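PDB 3L12: putative Glycerophosphoryl diester phosphodiesterase from Silicibacter pomeroyi, which is a putative member of the glycerophosphoryl diester phosphodiesterase family, built on a TIM-barrel fold and carrying a bound magnesium ion. Local coordinates for residues A[169-174]-A[198-203]; A[188-193]-A[239-244]. One frame throughout, in Å; residues are numbered along the deposited sequence.

Contact 1 of 2, residues A[169-174]-A[198-203]; sequences AVLADV and RQAPDL
The backbones of helix 160-176 and of the turn that ends helix 190-199 stay well apart, with Leu171 CA and Ala200 CA, the nearest such pair, separated by 7.7 Å. Leu171 bridges the gap with both methyls. Its CG lies beside the backbone N, opposite the carbonyl carbon (chi1 -71°), and the fork opens onto the turn. Leu171 CD1 rests 3.6 Å from Gln199 CB, while Leu171 CD2 lies 3.6 Å from Ala200 CB and a tight 3.4 Å from Leu203 CD1. The Ala200 methyl sits against both branches, its CB being 3.7 Å from Leu171 CD1 as well, and the side chains of Leu171 and Leu203 run past one another in opposite senses. Ala200 is the first residue to leave helical geometry, and the type I turn from Ala200 to Leu203, closed by Leu203 N to Ala200 O at 3.0 Å, brings Leu203 back to the same leucine. Met185 of strand 183-187 touches both leucines. Gln199 NE2 is hydrogen-bonded to Glu195 of its own helix and to the carbonyl of Ala164 on helix 160-176. Between the two segments the contact is apolar, gathered round buried Leu171, while a polar tie between these neighbouring outer helices, Gln199 to Ala164, reaches just beyond them.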
ATOM      1  N   ALA A 169     -31.423  -4.424   6.773  1.00  8.82           N
ATOM      2  CA  ALA A 169     -30.815  -3.404   5.951  1.00  8.40           C
ATOM      3  C   ALA A 169     -29.472  -3.877   5.356  1.00  8.54           C
ATOM      4  O   ALA A 169     -29.216  -3.673   4.189  1.00  9.60           O
ATOM      5  CB  ALA A 169     -30.662  -2.090   6.782  1.00  7.47           C
ATOM      6  N   VAL A 170     -28.645  -4.497   6.185  1.00  6.20           N
ATOM      7  CA  VAL A 170     -27.393  -5.077   5.725  1.00  7.05           C
ATOM      8  C   VAL A 170     -27.682  -6.140   4.667  1.00  6.25           C
ATOM      9  O   VAL A 170     -27.090  -6.168   3.580  1.00  8.30           O
ATOM     10  CB  VAL A 170     -26.593  -5.626   6.918  1.00  8.43           C
ATOM     11  CG1 VAL A 170     -25.436  -6.492   6.459  1.00  8.55           C
ATOM     12  CG2 VAL A 170     -26.113  -4.460   7.782  1.00  8.34           C
ATOM     13  N   LEU A 171     -28.652  -7.006   4.925  1.00  7.42           N
ATOM     14  CA  LEU A 171     -28.986  -8.078   3.947  1.00  9.08           C
ATOM     15  C   LEU A 171     -29.520  -7.547   2.620  1.00  9.87           C
ATOM     16  O   LEU A 171     -29.211  -8.100   1.567  1.00 10.65           O
ATOM     17  CB  LEU A 171     -29.972  -9.067   4.549  1.00  8.89           C
ATOM     18  CG  LEU A 171     -29.341  -9.944   5.634  1.00  9.30           C
ATOM     19  CD1 LEU A 171     -30.412 -10.756   6.388  1.00  8.13           C
ATOM     20  CD2 LEU A 171     -28.255 -10.876   5.052  1.00  9.97           C
ATOM     21  N   ALA A 172     -30.322  -6.490   2.675  1.00 10.39           N
ATOM     22  CA  ALA A 172     -30.860  -5.861   1.470  1.00 12.27           C
ATOM     23  C   ALA A 172     -29.712  -5.420   0.573  1.00 12.38           C
ATOM     24  O   ALA A 172     -29.765  -5.617  -0.668  1.00 11.72           O
ATOM     25  CB  ALA A 172     -31.773  -4.674   1.814  1.00 13.26           C
ATOM     26  N   ASP A 173     -28.675  -4.854   1.180  1.00 10.81           N
ATOM     27  CA  ASP A 173     -27.480  -4.462   0.399  1.00 11.41           C
ATOM     28  C   ASP A 173     -26.761  -5.657  -0.182  1.00 10.76           C
ATOM     29  O   ASP A 173     -26.415  -5.673  -1.381  1.00  9.29           O
ATOM     30  CB  ASP A 173     -26.489  -3.667   1.247  1.00 12.31           C
ATOM     31  CG  ASP A 173     -26.871  -2.210   1.423  1.00 13.86           C
ATOM     32  OD1 ASP A 173     -27.731  -1.679   0.695  1.00 17.98           O
ATOM     33  OD2 ASP A 173     -26.302  -1.595   2.351  1.00 13.90           O
ATOM     34  N   VAL A 174     -26.520  -6.677   0.650  1.00  8.83           N
ATOM     35  CA  VAL A 174     -25.825  -7.892   0.203  1.00 10.00           C
ATOM     36  C   VAL A 174     -26.567  -8.515  -0.985  1.00 10.12           C
ATOM     37  O   VAL A 174     -25.958  -8.888  -2.006  1.00 10.34           O
ATOM     38  CB  VAL A 174     -25.671  -8.916   1.362  1.00 10.03           C
ATOM     39  CG1 VAL A 174     -25.114 -10.235   0.850  1.00 10.55           C
ATOM     40  CG2 VAL A 174     -24.757  -8.371   2.471  1.00  9.28           C
ATOM     41  N   ARG A 198     -31.645 -16.362  11.329  1.00  8.15           N
ATOM     42  CA  ARG A 198     -33.078 -16.433  11.051  1.00  9.41           C
ATOM     43  C   ARG A 198     -33.460 -15.667   9.790  1.00  8.29           C
ATOM     44  O   ARG A 198     -34.334 -16.128   9.040  1.00  9.04           O
ATOM     45  CB  ARG A 198     -33.922 -15.975  12.251  1.00 11.21           C
ATOM     46  CG  ARG A 198     -33.948 -16.975  13.373  1.00 12.68           C
ATOM     47  CD  ARG A 198     -34.955 -16.520  14.450  1.00 13.43           C
ATOM     48  NE  ARG A 198     -34.483 -15.315  15.110  1.00 13.55           N
ATOM     49  CZ  ARG A 198     -33.626 -15.276  16.131  1.00 13.97           C
ATOM     50  NH1 ARG A 198     -33.103 -16.390  16.632  1.00 14.54           N
ATOM     51  NH2 ARG A 198     -33.261 -14.100  16.628  1.00 14.41           N
ATOM     52  N   GLN A 199     -32.843 -14.517   9.542  1.00  7.08           N
ATOM     53  CA  GLN A 199     -33.145 -13.766   8.326  1.00  7.06           C
ATOM     54  C   GLN A 199     -32.397 -14.234   7.053  1.00  9.13           C
ATOM     55  O   GLN A 199     -32.866 -13.952   5.950  1.00 10.32           O
ATOM     56  CB  GLN A 199     -32.873 -12.269   8.515  1.00  8.24           C
ATOM     57  CG  GLN A 199     -33.784 -11.561   9.488  1.00  7.54           C
ATOM     58  CD  GLN A 199     -33.641 -10.057   9.446  1.00  8.59           C
ATOM     59  OE1 GLN A 199     -33.431  -9.458   8.378  1.00 10.02           O
ATOM     60  NE2 GLN A 199     -33.708  -9.436  10.617  1.00  8.76           N
ATOM     61  N   ALA A 200     -31.287 -14.954   7.218  1.00  8.50           N
ATOM     62  CA  ALA A 200     -30.421 -15.353   6.097  1.00  6.36           C
ATOM     63  C   ALA A 200     -29.684 -16.643   6.439  1.00  7.86           C
ATOM     64  O   ALA A 200     -28.476 -16.636   6.609  1.00  8.45           O
ATOM     65  CB  ALA A 200     -29.447 -14.228   5.793  1.00  8.14           C
ATOM     66  N   PRO A 201     -30.418 -17.772   6.527  1.00  7.39           N
ATOM     67  CA  PRO A 201     -29.782 -19.018   6.898  1.00  8.27           C
ATOM     68  C   PRO A 201     -28.758 -19.496   5.877  1.00  9.72           C
ATOM     69  O   PRO A 201     -27.957 -20.391   6.184  1.00 10.97           O
ATOM     70  CB  PRO A 201     -30.956 -20.010   6.972  1.00  9.63           C
ATOM     71  CG  PRO A 201     -32.022 -19.387   6.178  1.00  8.98           C
ATOM     72  CD  PRO A 201     -31.880 -17.937   6.402  1.00  8.39           C
ATOM     73  N   ASP A 202     -28.796 -18.905   4.690  1.00  9.09           N
ATOM     74  CA  ASP A 202     -27.855 -19.200   3.629  1.00 11.16           C
ATOM     75  C   ASP A 202     -26.477 -18.595   3.859  1.00 10.22           C
ATOM     76  O   ASP A 202     -25.533 -19.048   3.242  1.00 10.49           O
ATOM     77  CB  ASP A 202     -28.410 -18.750   2.265  1.00 13.63           C
ATOM     78  CG  ASP A 202     -28.915 -17.297   2.241  1.00 19.21           C
ATOM     79  OD1 ASP A 202     -29.801 -16.898   3.075  1.00 20.22           O
ATOM     80  OD2 ASP A 202     -28.445 -16.561   1.327  1.00 22.57           O
ATOM     81  N   LEU A 203     -26.353 -17.612   4.765  1.00  8.79           N
ATOM     82  CA  LEU A 203     -25.077 -16.951   5.035  1.00  8.14           C
ATOM     83  C   LEU A 203     -24.505 -17.501   6.331  1.00  8.19           C
ATOM     84  O   LEU A 203     -25.212 -17.525   7.363  1.00  8.46           O
ATOM     85  CB  LEU A 203     -25.237 -15.431   5.102  1.00  8.40           C
ATOM     86  CG  LEU A 203     -25.914 -14.737   3.927  1.00  8.83           C
ATOM     87  CD1 LEU A 203     -25.896 -13.213   4.174  1.00 10.56           C
ATOM     88  CD2 LEU A 203     -25.243 -15.068   2.615  1.00  9.81           C
TER

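Contact 2 of 2, residues A[188-193]-A[239-244]; sequences FDWALL and QAVASA
Trp190, in the first turn of helix 190-199, reaches across to helix 237-244 with the six-membered half of its indole and meets Ala240 and Val241. Its chi1 of -74° sets CG anti to the carbonyl carbon, and chi2 of 17° then turns the six-membered end toward the other helix. Ala240 offers its methyl at the ring edge, close to the indole plane, with CB 4.1 Å from Trp190 CZ3. Val241 comes in obliquely: CG2 lies 3.8 Å from Trp190 CH2 and 3.9 Å from Trp190 CZ2, the two side chains crossing at about a right angle. The CG1 branch of Val241 is anti to its backbone N (chi1 170°), leaving CG2 to do the touching. The pyrrole end of the indole is held separately, since Trp190 NE1 donates to the carbonyl of Leu208 on strand 205-209. Tyr207 of that strand packs edge-to-face with Trp190 and also touches Val241, so the strand contacts both partners. Just before Trp190, Asp189 is the N-cap: its OD1 accepts from Leu192 N at 3.2 Å, the N-H lying well above the carboxylate plane, while OD2 forms a salt bridge with Arg163. With its polar nitrogen bonded to the strand, the indole meets the second helix through carbon alone, a modest van der Waals contact between consecutive outer helices of the barrel.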
ATOM      1  N   PHE A 188     -19.315  -9.594  17.388  1.00  8.36           N
ATOM      2  CA  PHE A 188     -19.195  -9.807  18.815  1.00 10.17           C
ATOM      3  C   PHE A 188     -20.589  -9.988  19.421  1.00 10.29           C
ATOM      4  O   PHE A 188     -20.715 -10.535  20.496  1.00 12.15           O
ATOM      5  CB  PHE A 188     -18.554  -8.628  19.549  1.00 11.07           C
ATOM      6  CG  PHE A 188     -17.046  -8.638  19.548  1.00 12.50           C
ATOM      7  CD1 PHE A 188     -16.340  -9.455  20.404  1.00 14.78           C
ATOM      8  CD2 PHE A 188     -16.365  -7.799  18.714  1.00 13.67           C
ATOM      9  CE1 PHE A 188     -14.935  -9.396  20.437  1.00 15.16           C
ATOM     10  CE2 PHE A 188     -14.955  -7.772  18.745  1.00 14.20           C
ATOM     11  CZ  PHE A 188     -14.287  -8.561  19.606  1.00 13.69           C
ATOM     12  N   ASP A 189     -21.611  -9.470  18.757  1.00 10.90           N
ATOM     13  CA  ASP A 189     -23.024  -9.497  19.262  1.00 10.95           C
ATOM     14  C   ASP A 189     -23.608 -10.833  18.834  1.00  9.53           C
ATOM     15  O   ASP A 189     -24.160 -10.979  17.736  1.00 10.71           O
ATOM     16  CB  ASP A 189     -23.766  -8.293  18.660  1.00 11.26           C
ATOM     17  CG  ASP A 189     -25.095  -8.000  19.328  1.00 12.61           C
ATOM     18  OD1 ASP A 189     -25.720  -8.948  19.802  1.00 10.87           O
ATOM     19  OD2 ASP A 189     -25.485  -6.795  19.333  1.00 14.74           O
ATOM     20  N   TRP A 190     -23.480 -11.818  19.705  1.00  9.73           N
ATOM     21  CA  TRP A 190     -23.879 -13.161  19.403  1.00 10.44           C
ATOM     22  C   TRP A 190     -25.397 -13.275  19.254  1.00 10.43           C
ATOM     23  O   TRP A 190     -25.865 -14.078  18.463  1.00  9.45           O
ATOM     24  CB  TRP A 190     -23.333 -14.080  20.486  1.00 11.83           C
ATOM     25  CG  TRP A 190     -21.837 -14.344  20.428  1.00 12.22           C
ATOM     26  CD1 TRP A 190     -20.895 -13.627  19.756  1.00 13.93           C
ATOM     27  CD2 TRP A 190     -21.130 -15.369  21.140  1.00 12.78           C
ATOM     28  NE1 TRP A 190     -19.648 -14.175  19.961  1.00 14.34           N
ATOM     29  CE2 TRP A 190     -19.764 -15.232  20.820  1.00 14.42           C
ATOM     30  CE3 TRP A 190     -21.526 -16.417  21.970  1.00 13.96           C
ATOM     31  CZ2 TRP A 190     -18.794 -16.119  21.281  1.00 14.94           C
ATOM     32  CZ3 TRP A 190     -20.549 -17.276  22.468  1.00 14.32           C
ATOM     33  CH2 TRP A 190     -19.197 -17.116  22.105  1.00 14.16           C
ATOM     34  N   ALA A 191     -26.151 -12.459  19.992  1.00 11.08           N
ATOM     35  CA  ALA A 191     -27.596 -12.502  19.843  1.00 11.17           C
ATOM     36  C   ALA A 191     -27.948 -12.039  18.450  1.00 10.15           C
ATOM     37  O   ALA A 191     -28.824 -12.608  17.834  1.00 10.92           O
ATOM     38  CB  ALA A 191     -28.314 -11.653  20.940  1.00 10.79           C
ATOM     39  N   LEU A 192     -27.248 -11.020  17.955  1.00  9.65           N
ATOM     40  CA  LEU A 192     -27.465 -10.497  16.612  1.00  9.36           C
ATOM     41  C   LEU A 192     -27.178 -11.561  15.552  1.00 10.14           C
ATOM     42  O   LEU A 192     -27.858 -11.601  14.536  1.00  8.64           O
ATOM     43  CB  LEU A 192     -26.640  -9.217  16.350  1.00 12.23           C
ATOM     44  CG  LEU A 192     -27.110  -8.269  15.231  1.00 11.96           C
ATOM     45  CD1 LEU A 192     -28.476  -7.634  15.538  1.00 12.77           C
ATOM     46  CD2 LEU A 192     -26.038  -7.164  14.953  1.00 10.76           C
ATOM     47  N   LEU A 193     -26.192 -12.430  15.796  1.00  9.10           N
ATOM     48  CA  LEU A 193     -25.874 -13.506  14.861  1.00  9.40           C
ATOM     49  C   LEU A 193     -27.049 -14.507  14.791  1.00  9.41           C
ATOM     50  O   LEU A 193     -27.307 -15.084  13.750  1.00 10.50           O
ATOM     51  CB  LEU A 193     -24.549 -14.201  15.216  1.00 10.30           C
ATOM     52  CG  LEU A 193     -23.307 -13.341  15.088  1.00 10.27           C
ATOM     53  CD1 LEU A 193     -22.094 -14.073  15.676  1.00  8.24           C
ATOM     54  CD2 LEU A 193     -23.067 -12.923  13.611  1.00 10.48           C
ATOM     55  N   GLN A 239     -16.991 -24.718  21.913  1.00 16.52           N
ATOM     56  CA  GLN A 239     -18.222 -25.429  22.165  1.00 17.70           C
ATOM     57  C   GLN A 239     -19.384 -24.444  22.159  1.00 14.07           C
ATOM     58  O   GLN A 239     -20.402 -24.726  21.570  1.00 16.15           O
ATOM     59  CB  GLN A 239     -18.174 -26.224  23.485  1.00 19.63           C
ATOM     60  CG  GLN A 239     -19.393 -27.118  23.681  1.00 22.39           C
ATOM     61  CD  GLN A 239     -19.597 -28.110  22.526  1.00 23.81           C
ATOM     62  OE1 GLN A 239     -20.454 -27.894  21.654  1.00 25.62           O
ATOM     63  NE2 GLN A 239     -18.770 -29.147  22.474  1.00 24.00           N
ATOM     64  N   ALA A 240     -19.232 -23.297  22.805  1.00 14.03           N
ATOM     65  CA  ALA A 240     -20.290 -22.299  22.868  1.00 13.59           C
ATOM     66  C   ALA A 240     -20.710 -21.835  21.468  1.00 13.59           C
ATOM     67  O   ALA A 240     -21.897 -21.646  21.179  1.00 12.94           O
ATOM     68  CB  ALA A 240     -19.836 -21.096  23.707  1.00 15.04           C
ATOM     69  N   VAL A 241     -19.713 -21.634  20.604  1.00 14.18           N
ATOM     70  CA  VAL A 241     -19.967 -21.196  19.226  1.00 12.63           C
ATOM     71  C   VAL A 241     -20.638 -22.310  18.398  1.00 11.85           C
ATOM     72  O   VAL A 241     -21.633 -22.047  17.720  1.00 13.13           O
ATOM     73  CB  VAL A 241     -18.652 -20.708  18.557  1.00 13.27           C
ATOM     74  CG1 VAL A 241     -18.847 -20.495  17.078  1.00 12.15           C
ATOM     75  CG2 VAL A 241     -18.188 -19.435  19.233  1.00 13.48           C
ATOM     76  N   ALA A 242     -20.129 -23.539  18.472  1.00 12.49           N
ATOM     77  CA  ALA A 242     -20.757 -24.663  17.756  1.00 13.51           C
ATOM     78  C   ALA A 242     -22.199 -24.823  18.244  1.00 15.97           C
ATOM     79  O   ALA A 242     -23.135 -24.972  17.440  1.00 16.39           O
ATOM     80  CB  ALA A 242     -19.977 -25.975  17.963  1.00 11.60           C
ATOM     81  N   SER A 243     -22.392 -24.776  19.563  1.00 16.87           N
ATOM     82  CA  SER A 243     -23.757 -24.905  20.136  1.00 15.37           C
ATOM     83  C   SER A 243     -24.713 -23.785  19.705  1.00 13.87           C
ATOM     84  O   SER A 243     -25.909 -24.058  19.522  1.00 13.46           O
ATOM     85  CB  SER A 243     -23.724 -24.997  21.668  1.00 15.37           C
ATOM     86  OG  SER A 243     -23.150 -26.227  22.067  1.00 17.18           O
ATOM     87  N   ALA A 244     -24.196 -22.561  19.539  1.00 13.03           N
ATOM     88  CA  ALA A 244     -24.985 -21.420  19.080  1.00 12.89           C
ATOM     89  C   ALA A 244     -25.386 -21.542  17.599  1.00 13.68           C
ATOM     90  O   ALA A 244     -26.317 -20.855  17.168  1.00 15.35           O
ATOM     91  CB  ALA A 244     -24.259 -20.132  19.313  1.00 13.03           C
TER

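Overall arrangement
Helix 190-199 links the two contacts: its first turn enters contact 2, and its last residues, with the turn that follows, enter contact 1. Their centres lie about 17 Å apart and their nearest atoms about 5 Å, without touching. Through them the helix is packed against helix 160-176 on one flank and helix 237-244 on the other, as successive outer helices of a TIM barrel whose parallel strands 183-187 and 205-209 lie inside. Contact 2 is near the metal end of the barrel, the Trp190 side chain being about 13 Å from the magnesium ion bound at Glu50, Asp52 and Glu149; Phe188, close by in the chain, touches Glu149. Neither contact involves the second protein chain.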